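Carbohydrate kinase, pfkB family (Enterococcus faecalis, PDB 3KTN) probably phosphorylates a sugar acid, 2-keto-3-deoxygluconate, as a kinase of the pfkB (ribokinase-like) family, and binds magnesium. Local coordinates at residues I54-A59 and K119-E124; L235-G240 and L256-E261; V11-T16 and L29-V34; A42-F47 and G285-Y290. All coordinates share one frame; numbering follows the deposited sequence.

Contact 1: residues I54-A59 and K119-E124; sequences ITKLPA and KDYDFE
Lys56 lies across one face of the Tyr121 ring and ends on the backbone of Asp120. Lys56 CE sits over that face, 3.9 Å from the centroid of the Tyr121 ring, in a CH-pi contact. Lys56 NZ goes further and donates a hydrogen bond of 2.9 Å to Asp120 O. It approaches from above the carbonyl plane, 46° out of it. The same ammonium makes an off-centre cation-pi contact with the Tyr121 ring. The bend at chi2 (-65°) swings CD of the lysine round. Lys56 and Tyr121 pass each other in an antiparallel sense, and Lys56 CG meets the hydroxyl end, 3.4 Å from Tyr121 OH.

Ile54 CG2 approaches the same ring obliquely, 3.6 Å from Tyr121 CD1. Ile54 CG2 also lies 4.3 Å from Phe123 CE1. The Thr55 carbonyl lies at the edge of the tyrosine ring.

Outside partners hold Tyr121 and Asp120. Tyr121 OH is hydrogen-bonded to Ser116 OG, and Phe8 meets the tyrosine ring edge-to-face. Asp120 OD2 accepts from Glu117 N and forms a salt bridge with Lys83. The contact thus packs the start of helix 123-127 and the turn before it against strand 50-57 of the large, mostly parallel sheet of the ribokinase-like fold.

Contact 2: residues L235-G240 and L256-E261; sequences LEWFAG and LYTQNE
Phe238 and Tyr257 face each other as an antiparallel hydrogen-bonded pair, with Ala239 and Leu256 as the next, non-hydrogen-bonded pair. They belong to the beta hairpin of strands 237-245 and 250-257, near one side of the nine-stranded sheet of the ribokinase-like fold. Tyr257 N donates to Phe238 O at 2.7 Å, nearly straight, with an N-H...O angle of 178°. The return bond runs from Phe238 N to Tyr257 O.

The indole of Trp237 carries much of the packing on the face that also holds Ala239 and Leu256. Leu256 CG is anti to its backbone N (chi1 173°), which sends CG toward the side of Trp237. Leu256 CD2 stands over the six-membered ring of Trp237, 4.1 Å from its centroid and only 7° off the normal. Leu256 CD1 is 3.7 Å from Trp237 CD2 and also touches Ala239 CB. Thr258 lies beside the indole, its CG2 3.8 Å from Trp237 CD1. Leu296 of helix 296-310 and Ile286 of helix 278-291 add to this layer.

On the other face, the Phe238 and Tyr257 side chains lie side by side and point the same way. Tyr257 CD2 comes to the edge of the phenylalanine ring, and Ile226 of helix 218-233 packs on both residues.

Beyond the ladder, residues 235-236 and 259 are tied by polar groups. Gln259 NE2 donates to Leu235 O at 3.0 Å, with the acceptor close to its amide plane. One water donates to Leu235 O and Glu236 O and accepts from Gln259 N at 2.7 Å.

Contact 3: residues V11-T16 and L29-V34; sequences VMLRFT and LRMNFV
The Phe33 ring has Val11 CG1 at its edge, near the ring plane, while Leu13 CD1 comes in obliquely, 3.3 Å from Phe33 CE1. The Phe15 ring is met obliquely by Met31, a selenomethionine. Met31 SE, in an oblique Met-aromatic contact, and Met31 CG are each 3.6 Å from Phe15 CE1. Leu13, Phe15, Met31 and Phe33 lie on one face of the beta hairpin formed by strands 12-16 and 28-34, with Val11 just before the first strand. The hairpin is part of the small four-stranded sheet that serves as the lid in ribokinase-like sugar kinases. Met31 CG is anti to its backbone N (chi1 172°), and its side chain runs beside Phe15. Phe15 also stacks on Phe15 of a second subunit. Leu29 pairs with a strand of that subunit, so the sheet continues across the interface.

Six backbone hydrogen bonds join the antiparallel strands, two for each of the pairs Met12-Val34, Arg14-Asn32 and Thr16-Arg30. Met12 N to Val34 O is the shortest, at 2.6 Å.

The opposite face carries Arg14. Its extended chain leads away from the partner strand to salt bridges with Asp316 and Asp274, the latter a magnesium-site residue. The side chain stays about 6 Å from the magnesium ion. Thr16 steadies the guanidinium: Arg14 NE donates to Thr16 OG1 at 2.7 Å, close to the guanidinium plane.

Contact 4: residues A42-F47 and G285-Y290; sequences ANLAHF and GILYGY
Two helices of the alpha/beta ribokinase-like fold meet here, the last part of helix 36-46 and the later part of helix 278-291. Phe47, close after the first helix, carries much of the contact with Tyr288. The rings are oblique, their centroids 5.1 Å apart and their planes at 44°. Phe47 CG lies over one face of the tyrosine ring, and Phe47 CB is 3.8 Å from Tyr288 CD1. CD2 of Phe47 reaches Tyr288 CB at 3.9 Å. Tyr288 CG is anti to its backbone N (chi1 -178°), which puts CG on the side of Phe47.

Gly285, one turn earlier, also meets the phenylalanine: its CA is 4.3 Å from Phe47 CE2. Leu44 makes a looser apolar contact, with CD1 4.2 Å from Leu287 CD1 and CD2 near Tyr288 CB.

Phe302 of helix 296-310 and Trp294 extend the aromatic cluster, the first meeting Phe47 and the second lying edge-to-face with Tyr288. Leu287 continues inward onto Met132 and Ile196 of the large sheet. The polar end of the tyrosine is linked back to residues 42-47 through a water, which donates to Phe47 O at 2.8 Å and is hydrogen-bonded to Tyr288 OH.

In the fold
Along the chain, contact 3 closes first. Contacts 1 and 2 then follow in turn, both between the two segments of contact 4. Contacts 1 and 2 both reach the nine-stranded sheet, with centres about 31 Å apart. Contact 3 belongs to the separate four-stranded sheet, on the opposite side of the chain's centre from contact 2, about 33 Å away between centres. It touches contact 1 where Val11 packs on Thr55 and Leu57. Contact 4 adjoins contact 2: Tyr290 meets Trp237, and its OH bonds Glu236. Helix 36-46 follows strand 28-34 and leads into strand 50-57. Together the four contacts connect the lid sheet, the large sheet and its helices.

Contact 1: residues I54-A59 and K119-E124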
loop_
_atom_site.group_PDB
_atom_site.type_symbol
_atom_site.label_atom_id
_atom_site.label_comp_id
_atom_site.label_asym_id
_atom_site.label_seq_id
_atom_site.Cartn_x
_atom_site.Cartn_y
_atom_site.Cartn_z
ATOM N N ILE A 54 3.303 32.361 9.281
ATOM C CA ILE A 54 2.208 33.315 9.304
ATOM C C ILE A 54 1.419 33.077 8.025
ATOM O O ILE A 54 1.922 33.313 6.930
ATOM C CB ILE A 54 2.723 34.774 9.321
ATOM C CG1 ILE A 54 3.663 34.975 10.509
ATOM C CG2 ILE A 54 1.546 35.735 9.407
ATOM C CD1 ILE A 54 4.353 36.332 10.533
ATOM N N THR A 55 0.186 32.605 8.166
ATOM C CA THR A 55 -0.649 32.316 7.011
ATOM C C THR A 55 -2.055 32.009 7.512
ATOM O O THR A 55 -2.344 32.169 8.695
ATOM C CB THR A 55 -0.108 31.075 6.256
ATOM O OG1 THR A 55 -0.783 30.925 4.999
ATOM C CG2 THR A 55 -0.333 29.828 7.093
ATOM N N LYS A 56 -2.923 31.566 6.610
ATOM C CA LYS A 56 -4.287 31.197 6.976
ATOM C C LYS A 56 -4.599 29.807 6.434
ATOM O O LYS A 56 -4.076 29.401 5.392
ATOM C CB LYS A 56 -5.319 32.169 6.386
ATOM C CG LYS A 56 -5.184 33.627 6.815
ATOM C CD LYS A 56 -5.442 33.827 8.300
ATOM C CE LYS A 56 -5.362 35.316 8.664
ATOM N NZ LYS A 56 -5.294 35.541 10.133
ATOM N N LEU A 57 -5.453 29.089 7.152
ATOM C CA LEU A 57 -5.908 27.767 6.737
ATOM C C LEU A 57 -7.392 27.720 7.060
ATOM O O LEU A 57 -7.830 28.282 8.066
ATOM C CB LEU A 57 -5.159 26.653 7.480
ATOM C CG LEU A 57 -3.738 26.375 6.974
ATOM C CD1 LEU A 57 -3.079 25.281 7.816
ATOM C CD2 LEU A 57 -3.800 25.954 5.523
ATOM N N PRO A 58 -8.190 27.055 6.210
ATOM C CA PRO A 58 -9.628 26.978 6.463
ATOM C C PRO A 58 -9.941 26.255 7.761
ATOM O O PRO A 58 -9.195 25.361 8.181
ATOM C CB PRO A 58 -10.149 26.227 5.242
ATOM C CG PRO A 58 -9.011 25.307 4.922
ATOM C CD PRO A 58 -7.823 26.229 5.045
ATOM N N ALA A 59 -11.039 26.654 8.394
ATOM C CA ALA A 59 -11.458 26.034 9.638
ATOM C C ALA A 59 -12.277 24.787 9.315
ATOM O O ALA A 59 -13.496 24.772 9.470
ATOM C CB ALA A 59 -12.293 27.018 10.484
ATOM N N LYS A 119 -5.098 43.294 7.039
ATOM C CA LYS A 119 -5.895 43.544 8.234
ATOM C C LYS A 119 -6.269 42.265 8.978
ATOM O O LYS A 119 -6.704 42.318 10.128
ATOM C CB LYS A 119 -7.162 44.340 7.889
ATOM C CG LYS A 119 -8.242 43.560 7.156
ATOM C CD LYS A 119 -9.483 44.427 6.941
ATOM C CE LYS A 119 -10.608 43.638 6.289
ATOM N NZ LYS A 119 -11.827 44.461 6.043
ATOM N N ASP A 120 -6.097 41.118 8.327
ATOM C CA ASP A 120 -6.409 39.843 8.965
ATOM C C ASP A 120 -5.231 39.351 9.803
ATOM O O ASP A 120 -5.361 38.390 10.555
ATOM C CB ASP A 120 -6.753 38.781 7.919
ATOM C CG ASP A 120 -7.987 39.129 7.114
ATOM O OD1 ASP A 120 -9.011 39.500 7.725
ATOM O OD2 ASP A 120 -7.936 39.023 5.870
ATOM N N TYR A 121 -4.086 40.017 9.681
ATOM C CA TYR A 121 -2.887 39.622 10.417
ATOM C C TYR A 121 -2.419 40.663 11.426
ATOM O O TYR A 121 -2.369 41.854 11.123
ATOM C CB TYR A 121 -1.737 39.355 9.445
ATOM C CG TYR A 121 -1.995 38.279 8.410
ATOM C CD1 TYR A 121 -1.777 36.927 8.696
ATOM C CD2 TYR A 121 -2.425 38.620 7.129
ATOM C CE1 TYR A 121 -1.979 35.942 7.717
ATOM C CE2 TYR A 121 -2.629 37.657 6.155
ATOM C CZ TYR A 121 -2.404 36.322 6.448
ATOM O OH TYR A 121 -2.605 35.390 5.456
ATOM N N ASP A 122 -2.050 40.209 12.619
ATOM C CA ASP A 122 -1.558 41.118 13.644
ATOM C C ASP A 122 -0.041 41.157 13.536
ATOM O O ASP A 122 0.663 40.674 14.423
ATOM C CB ASP A 122 -1.955 40.633 15.036
ATOM C CG ASP A 122 -1.765 41.703 16.101
ATOM O OD1 ASP A 122 -0.738 42.416 16.060
ATOM O OD2 ASP A 122 -2.642 41.825 16.983
ATOM N N PHE A 123 0.458 41.739 12.449
ATOM C CA PHE A 123 1.897 41.822 12.212
ATOM C C PHE A 123 2.674 42.458 13.356
ATOM O O PHE A 123 3.791 42.035 13.664
ATOM C CB PHE A 123 2.183 42.581 10.913
ATOM C CG PHE A 123 1.702 41.871 9.673
ATOM C CD1 PHE A 123 1.992 40.524 9.467
ATOM C CD2 PHE A 123 0.982 42.555 8.700
ATOM C CE1 PHE A 123 1.570 39.869 8.309
ATOM C CE2 PHE A 123 0.557 41.910 7.538
ATOM C CZ PHE A 123 0.853 40.564 7.342
ATOM N N GLU A 124 2.087 43.475 13.978
ATOM C CA GLU A 124 2.727 44.164 15.095
ATOM C C GLU A 124 3.094 43.158 16.183
ATOM O O GLU A 124 4.239 43.098 16.631
ATOM C CB GLU A 124 1.776 45.211 15.683
ATOM C CG GLU A 124 1.360 46.314 14.726
ATOM C CD GLU A 124 2.292 47.510 14.770
ATOM O OE1 GLU A 124 2.500 48.061 15.873
ATOM O OE2 GLU A 124 2.811 47.904 13.705
#

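Contact 2: residues L235-G240 and L256-E261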
loop_
_atom_site.group_PDB
_atom_site.type_symbol
_atom_site.label_atom_id
_atom_site.label_comp_id
_atom_site.label_asym_id
_atom_site.label_seq_id
_atom_site.Cartn_x
_atom_site.Cartn_y
_atom_site.Cartn_z
ATOM N N LEU A 235 21.151 45.674 -0.199
ATOM C CA LEU A 235 20.964 44.319 0.306
ATOM C C LEU A 235 22.221 43.865 1.027
ATOM O O LEU A 235 23.327 44.296 0.696
ATOM C CB LEU A 235 20.670 43.362 -0.848
ATOM C CG LEU A 235 19.462 43.727 -1.710
ATOM C CD1 LEU A 235 19.341 42.743 -2.860
ATOM C CD2 LEU A 235 18.200 43.731 -0.855
ATOM N N GLU A 236 22.048 42.989 2.013
ATOM C CA GLU A 236 23.164 42.463 2.785
ATOM C C GLU A 236 23.714 41.169 2.174
ATOM O O GLU A 236 24.931 41.000 2.050
ATOM C CB GLU A 236 22.715 42.217 4.227
ATOM C CG GLU A 236 23.795 41.704 5.144
ATOM C CD GLU A 236 23.301 41.548 6.560
ATOM O OE1 GLU A 236 22.113 41.846 6.803
ATOM O OE2 GLU A 236 24.094 41.132 7.432
ATOM N N TRP A 237 22.812 40.266 1.781
ATOM C CA TRP A 237 23.194 38.980 1.186
ATOM C C TRP A 237 22.324 38.623 -0.013
ATOM O O TRP A 237 21.114 38.829 0.005
ATOM C CB TRP A 237 23.061 37.846 2.214
ATOM C CG TRP A 237 24.257 37.592 3.090
ATOM C CD1 TRP A 237 25.289 38.444 3.342
ATOM C CD2 TRP A 237 24.499 36.423 3.889
ATOM N NE1 TRP A 237 26.156 37.886 4.253
ATOM C CE2 TRP A 237 25.692 36.644 4.608
ATOM C CE3 TRP A 237 23.816 35.210 4.075
ATOM C CZ2 TRP A 237 26.228 35.701 5.494
ATOM C CZ3 TRP A 237 24.346 34.267 4.959
ATOM C CH2 TRP A 237 25.539 34.522 5.658
ATOM N N PHE A 238 22.952 38.096 -1.059
ATOM C CA PHE A 238 22.243 37.652 -2.254
ATOM C C PHE A 238 22.774 36.246 -2.502
ATOM O O PHE A 238 23.985 36.054 -2.618
ATOM C CB PHE A 238 22.564 38.533 -3.461
ATOM C CG PHE A 238 21.854 38.106 -4.722
ATOM C CD1 PHE A 238 20.490 38.331 -4.880
ATOM C CD2 PHE A 238 22.544 37.461 -5.745
ATOM C CE1 PHE A 238 19.822 37.923 -6.046
ATOM C CE2 PHE A 238 21.890 37.051 -6.906
ATOM C CZ PHE A 238 20.526 37.283 -7.056
ATOM N N ALA A 239 21.886 35.260 -2.575
ATOM C CA ALA A 239 22.339 33.888 -2.785
ATOM C C ALA A 239 21.446 33.078 -3.713
ATOM O O ALA A 239 20.267 33.379 -3.894
ATOM C CB ALA A 239 22.485 33.180 -1.443
ATOM N N GLY A 240 22.036 32.046 -4.304
ATOM C CA GLY A 240 21.316 31.190 -5.222
ATOM C C GLY A 240 22.198 30.032 -5.636
ATOM O O GLY A 240 23.292 29.849 -5.098
ATOM N N LEU A 256 27.123 32.957 -2.983
ATOM C CA LEU A 256 26.680 33.904 -1.968
ATOM C C LEU A 256 27.430 35.224 -2.150
ATOM O O LEU A 256 28.659 35.269 -2.045
ATOM C CB LEU A 256 26.951 33.326 -0.576
ATOM C CG LEU A 256 26.724 34.191 0.665
ATOM C CD1 LEU A 256 25.290 34.698 0.716
ATOM C CD2 LEU A 256 27.048 33.362 1.897
ATOM N N TYR A 257 26.684 36.290 -2.429
ATOM C CA TYR A 257 27.270 37.617 -2.642
ATOM C C TYR A 257 26.906 38.622 -1.557
ATOM O O TYR A 257 25.878 38.508 -0.885
ATOM C CB TYR A 257 26.784 38.229 -3.961
ATOM C CG TYR A 257 27.235 37.560 -5.237
ATOM C CD1 TYR A 257 28.377 37.994 -5.911
ATOM C CD2 TYR A 257 26.483 36.534 -5.806
ATOM C CE1 TYR A 257 28.751 37.425 -7.128
ATOM C CE2 TYR A 257 26.848 35.958 -7.016
ATOM C CZ TYR A 257 27.979 36.407 -7.671
ATOM O OH TYR A 257 28.325 35.836 -8.873
ATOM N N THR A 258 27.775 39.611 -1.408
ATOM C CA THR A 258 27.566 40.729 -0.499
ATOM C C THR A 258 27.885 41.872 -1.453
ATOM O O THR A 258 28.241 41.626 -2.608
ATOM C CB THR A 258 28.571 40.763 0.665
ATOM O OG1 THR A 258 29.895 40.924 0.146
ATOM C CG2 THR A 258 28.492 39.485 1.481
ATOM N N GLN A 259 27.761 43.110 -1.004
ATOM C CA GLN A 259 28.069 44.212 -1.896
ATOM C C GLN A 259 29.563 44.251 -2.213
ATOM O O GLN A 259 29.963 44.769 -3.254
ATOM C CB GLN A 259 27.606 45.539 -1.284
ATOM C CG GLN A 259 26.093 45.698 -1.305
ATOM C CD GLN A 259 25.617 46.997 -0.692
ATOM O OE1 GLN A 259 26.036 48.080 -1.098
ATOM N NE2 GLN A 259 24.726 46.897 0.287
ATOM N N ASN A 260 30.381 43.668 -1.340
ATOM C CA ASN A 260 31.827 43.677 -1.543
ATOM C C ASN A 260 32.528 42.318 -1.589
ATOM O O ASN A 260 33.757 42.258 -1.559
ATOM C CB ASN A 260 32.481 44.536 -0.461
ATOM C CG ASN A 260 31.877 45.920 -0.382
ATOM O OD1 ASN A 260 31.894 46.673 -1.357
ATOM N ND2 ASN A 260 31.333 46.263 0.777
ATOM N N GLU A 261 31.765 41.231 -1.662
ATOM C CA GLU A 261 32.369 39.900 -1.709
ATOM C C GLU A 261 31.590 38.913 -2.563
ATOM O O GLU A 261 30.423 39.133 -2.890
ATOM C CB GLU A 261 32.520 39.333 -0.298
ATOM C CG GLU A 261 33.462 40.122 0.587
ATOM C CD GLU A 261 33.490 39.601 2.010
ATOM O OE1 GLU A 261 33.940 38.451 2.215
ATOM O OE2 GLU A 261 33.056 40.338 2.923
HETATM O O HOH W 1 26.175 43.657 1.143
#

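Contact 3: residues V11-T16 and L29-V34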
loop_
_atom_site.group_PDB
_atom_site.type_symbol
_atom_site.label_atom_id
_atom_site.label_comp_id
_atom_site.label_asym_id
_atom_site.label_seq_id
_atom_site.Cartn_x
_atom_site.Cartn_y
_atom_site.Cartn_z
ATOM N N VAL A 11 0.499 27.632 2.169
ATOM C CA VAL A 11 0.543 26.198 2.442
ATOM C C VAL A 11 -0.213 25.567 1.282
ATOM O O VAL A 11 -1.309 26.011 0.945
ATOM C CB VAL A 11 -0.210 25.803 3.727
ATOM C CG1 VAL A 11 -0.363 24.283 3.783
ATOM C CG2 VAL A 11 0.540 26.293 4.955
HETATM N N MSE A 12 0.373 24.547 0.667
HETATM C CA MSE A 12 -0.276 23.850 -0.444
HETATM C C MSE A 12 -0.296 22.341 -0.212
HETATM O O MSE A 12 0.542 21.796 0.506
HETATM C CB MSE A 12 0.462 24.101 -1.763
HETATM C CG MSE A 12 0.160 25.421 -2.451
HETATM SE SE MSE A 12 0.811 25.377 -4.283
HETATM C CE MSE A 12 -0.804 24.826 -5.177
ATOM N N LEU A 13 -1.256 21.681 -0.846
ATOM C CA LEU A 13 -1.375 20.233 -0.779
ATOM C C LEU A 13 -0.627 19.692 -1.988
ATOM O O LEU A 13 -0.830 20.175 -3.095
ATOM C CB LEU A 13 -2.835 19.794 -0.912
ATOM C CG LEU A 13 -3.820 19.741 0.252
ATOM C CD1 LEU A 13 -3.562 20.844 1.232
ATOM C CD2 LEU A 13 -5.236 19.822 -0.312
ATOM N N ARG A 14 0.243 18.708 -1.778
ATOM C CA ARG A 14 0.944 18.082 -2.891
ATOM C C ARG A 14 0.484 16.635 -2.956
ATOM O O ARG A 14 0.508 15.925 -1.950
ATOM C CB ARG A 14 2.463 18.111 -2.716
ATOM C CG ARG A 14 3.170 17.276 -3.788
ATOM C CD ARG A 14 4.688 17.251 -3.626
ATOM N NE ARG A 14 5.263 16.086 -4.294
ATOM C CZ ARG A 14 6.566 15.891 -4.477
ATOM N NH1 ARG A 14 7.440 16.791 -4.047
ATOM N NH2 ARG A 14 6.998 14.791 -5.088
ATOM N N PHE A 15 0.061 16.203 -4.137
ATOM C CA PHE A 15 -0.397 14.835 -4.335
ATOM C C PHE A 15 0.621 14.136 -5.229
ATOM O O PHE A 15 0.930 14.612 -6.314
ATOM C CB PHE A 15 -1.771 14.826 -5.004
ATOM C CG PHE A 15 -2.859 15.421 -4.161
ATOM C CD1 PHE A 15 -3.316 14.761 -3.023
ATOM C CD2 PHE A 15 -3.430 16.642 -4.503
ATOM C CE1 PHE A 15 -4.334 15.305 -2.240
ATOM C CE2 PHE A 15 -4.450 17.195 -3.726
ATOM C CZ PHE A 15 -4.901 16.522 -2.591
ATOM N N THR A 16 1.129 13.000 -4.780
ATOM C CA THR A 16 2.129 12.288 -5.558
ATOM C C THR A 16 1.841 10.801 -5.617
ATOM O O THR A 16 1.610 10.165 -4.579
ATOM C CB THR A 16 3.529 12.448 -4.930
ATOM O OG1 THR A 16 3.760 13.828 -4.633
ATOM C CG2 THR A 16 4.634 11.921 -5.882
ATOM N N LEU A 29 -2.163 7.659 -4.021
ATOM C CA LEU A 29 -1.430 8.907 -3.833
ATOM C C LEU A 29 -0.971 9.050 -2.397
ATOM O O LEU A 29 -1.509 8.413 -1.493
ATOM C CB LEU A 29 -2.316 10.122 -4.135
ATOM C CG LEU A 29 -2.959 10.382 -5.501
ATOM C CD1 LEU A 29 -4.023 11.458 -5.314
ATOM C CD2 LEU A 29 -1.915 10.829 -6.531
ATOM N N ARG A 30 0.050 9.873 -2.210
ATOM C CA ARG A 30 0.522 10.235 -0.887
ATOM C C ARG A 30 0.338 11.751 -0.960
ATOM O O ARG A 30 0.730 12.379 -1.945
ATOM C CB ARG A 30 2.002 9.919 -0.664
ATOM C CG ARG A 30 2.315 8.469 -0.288
ATOM C CD ARG A 30 3.752 8.325 0.288
ATOM N NE ARG A 30 4.806 8.525 -0.707
ATOM C CZ ARG A 30 5.251 7.582 -1.541
ATOM N NH1 ARG A 30 4.739 6.353 -1.515
ATOM N NH2 ARG A 30 6.221 7.862 -2.399
HETATM N N MSE A 31 -0.293 12.333 0.050
HETATM C CA MSE A 31 -0.497 13.775 0.080
HETATM C C MSE A 31 0.362 14.389 1.174
HETATM O O MSE A 31 0.577 13.781 2.215
HETATM C CB MSE A 31 -1.965 14.102 0.371
HETATM C CG MSE A 31 -2.231 15.588 0.610
HETATM SE SE MSE A 31 -4.024 15.951 1.309
HETATM C CE MSE A 31 -3.643 15.837 3.201
ATOM N N ASN A 32 0.864 15.592 0.938
ATOM C CA ASN A 32 1.651 16.267 1.954
ATOM C C ASN A 32 1.360 17.757 1.922
ATOM O O ASN A 32 0.880 18.283 0.915
ATOM C CB ASN A 32 3.153 16.021 1.746
ATOM C CG ASN A 32 3.521 14.550 1.873
ATOM O OD1 ASN A 32 3.518 13.807 0.889
ATOM N ND2 ASN A 32 3.804 14.117 3.096
ATOM N N PHE A 33 1.634 18.426 3.037
ATOM C CA PHE A 33 1.438 19.866 3.135
ATOM C C PHE A 33 2.806 20.471 2.907
ATOM O O PHE A 33 3.733 20.237 3.675
ATOM C CB PHE A 33 0.898 20.242 4.515
ATOM C CG PHE A 33 -0.535 19.851 4.719
ATOM C CD1 PHE A 33 -1.563 20.689 4.306
ATOM C CD2 PHE A 33 -0.859 18.617 5.276
ATOM C CE1 PHE A 33 -2.899 20.304 4.446
ATOM C CE2 PHE A 33 -2.189 18.221 5.419
ATOM C CZ PHE A 33 -3.210 19.065 5.004
ATOM N N VAL A 34 2.931 21.222 1.819
ATOM C CA VAL A 34 4.185 21.846 1.462
ATOM C C VAL A 34 3.946 23.319 1.113
ATOM O O VAL A 34 2.840 23.845 1.291
ATOM C CB VAL A 34 4.829 21.107 0.246
ATOM C CG1 VAL A 34 5.074 19.635 0.596
ATOM C CG2 VAL A 34 3.908 21.193 -0.965
HETATM O O HOH W 2 2.982 14.342 -1.810
#

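Contact 4: residues A42-F47 and G285-Y290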
loop_
_atom_site.group_PDB
_atom_site.type_symbol
_atom_site.label_atom_id
_atom_site.label_comp_id
_atom_site.label_asym_id
_atom_site.label_seq_id
_atom_site.Cartn_x
_atom_site.Cartn_y
_atom_site.Cartn_z
ATOM N N ALA A 42 10.460 24.327 7.975
ATOM C CA ALA A 42 10.602 22.932 8.387
ATOM C C ALA A 42 12.078 22.572 8.504
ATOM O O ALA A 42 12.502 21.973 9.491
ATOM C CB ALA A 42 9.920 22.002 7.377
ATOM N N ASN A 43 12.862 22.943 7.497
ATOM C CA ASN A 43 14.287 22.642 7.512
ATOM C C ASN A 43 14.983 23.403 8.644
ATOM O O ASN A 43 15.812 22.839 9.358
ATOM C CB ASN A 43 14.930 23.004 6.172
ATOM C CG ASN A 43 16.240 22.276 5.947
ATOM O OD1 ASN A 43 16.792 21.666 6.870
ATOM N ND2 ASN A 43 16.749 22.334 4.723
ATOM N N LEU A 44 14.651 24.683 8.799
ATOM C CA LEU A 44 15.244 25.501 9.859
ATOM C C LEU A 44 14.872 24.947 11.246
ATOM O O LEU A 44 15.680 24.984 12.172
ATOM C CB LEU A 44 14.788 26.959 9.720
ATOM C CG LEU A 44 15.343 27.699 8.494
ATOM C CD1 LEU A 44 14.735 29.092 8.395
ATOM C CD2 LEU A 44 16.862 27.782 8.597
ATOM N N ALA A 45 13.652 24.431 11.387
ATOM C CA ALA A 45 13.236 23.856 12.666
ATOM C C ALA A 45 14.070 22.598 12.912
ATOM O O ALA A 45 14.441 22.296 14.047
ATOM C CB ALA A 45 11.744 23.516 12.643
ATOM N N HIS A 46 14.369 21.865 11.846
ATOM C CA HIS A 46 15.185 20.667 11.983
ATOM C C HIS A 46 16.628 21.045 12.292
ATOM O O HIS A 46 17.405 20.219 12.769
ATOM C CB HIS A 46 15.116 19.811 10.714
ATOM C CG HIS A 46 13.971 18.847 10.712
ATOM N ND1 HIS A 46 12.656 19.257 10.708
ATOM C CD2 HIS A 46 13.944 17.495 10.791
ATOM C CE1 HIS A 46 11.867 18.200 10.789
ATOM N NE2 HIS A 46 12.627 17.120 10.843
ATOM N N PHE A 47 16.982 22.296 12.004
ATOM C CA PHE A 47 18.319 22.793 12.297
ATOM C C PHE A 47 18.287 23.360 13.717
ATOM O O PHE A 47 19.257 23.956 14.192
ATOM C CB PHE A 47 18.738 23.883 11.301
ATOM C CG PHE A 47 19.127 23.360 9.941
ATOM C CD1 PHE A 47 19.618 22.064 9.782
ATOM C CD2 PHE A 47 19.063 24.190 8.823
ATOM C CE1 PHE A 47 20.045 21.602 8.528
ATOM C CE2 PHE A 47 19.487 23.737 7.567
ATOM C CZ PHE A 47 19.978 22.440 7.424
ATOM N N GLY A 285 19.835 26.586 4.333
ATOM C CA GLY A 285 21.231 26.439 4.692
ATOM C C GLY A 285 21.915 27.793 4.791
ATOM O O GLY A 285 22.751 28.014 5.675
ATOM N N ILE A 286 21.571 28.697 3.874
ATOM C CA ILE A 286 22.143 30.041 3.868
ATOM C C ILE A 286 21.698 30.780 5.123
ATOM O O ILE A 286 22.517 31.355 5.835
ATOM C CB ILE A 286 21.685 30.853 2.628
ATOM C CG1 ILE A 286 22.265 30.242 1.346
ATOM C CG2 ILE A 286 22.101 32.309 2.774
ATOM C CD1 ILE A 286 23.782 30.056 1.357
ATOM N N LEU A 287 20.395 30.762 5.393
ATOM C CA LEU A 287 19.867 31.429 6.577
ATOM C C LEU A 287 20.467 30.858 7.853
ATOM O O LEU A 287 20.747 31.598 8.795
ATOM C CB LEU A 287 18.340 31.320 6.627
ATOM C CG LEU A 287 17.627 32.119 5.536
ATOM C CD1 LEU A 287 16.121 32.106 5.747
ATOM C CD2 LEU A 287 18.147 33.547 5.563
ATOM N N TYR A 288 20.665 29.543 7.891
ATOM C CA TYR A 288 21.241 28.919 9.076
ATOM C C TYR A 288 22.661 29.421 9.289
ATOM O O TYR A 288 23.068 29.686 10.421
ATOM C CB TYR A 288 21.286 27.396 8.950
ATOM C CG TYR A 288 21.831 26.754 10.203
ATOM C CD1 TYR A 288 21.117 26.814 11.401
ATOM C CD2 TYR A 288 23.091 26.154 10.217
ATOM C CE1 TYR A 288 21.648 26.297 12.584
ATOM C CE2 TYR A 288 23.628 25.635 11.391
ATOM C CZ TYR A 288 22.903 25.711 12.570
ATOM O OH TYR A 288 23.434 25.206 13.740
ATOM N N GLY A 289 23.412 29.522 8.196
ATOM C CA GLY A 289 24.780 30.000 8.274
ATOM C C GLY A 289 24.775 31.419 8.811
ATOM O O GLY A 289 25.638 31.806 9.597
ATOM N N TYR A 290 23.779 32.189 8.390
ATOM C CA TYR A 290 23.640 33.569 8.828
ATOM C C TYR A 290 23.388 33.621 10.332
ATOM O O TYR A 290 24.041 34.373 11.055
ATOM C CB TYR A 290 22.476 34.240 8.102
ATOM C CG TYR A 290 22.405 35.726 8.339
ATOM C CD1 TYR A 290 23.263 36.596 7.668
ATOM C CD2 TYR A 290 21.511 36.264 9.260
ATOM C CE1 TYR A 290 23.232 37.965 7.910
ATOM C CE2 TYR A 290 21.471 37.634 9.511
ATOM C CZ TYR A 290 22.333 38.477 8.834
ATOM O OH TYR A 290 22.298 39.833 9.075
HETATM O O HOH W 3 21.517 24.605 15.663
#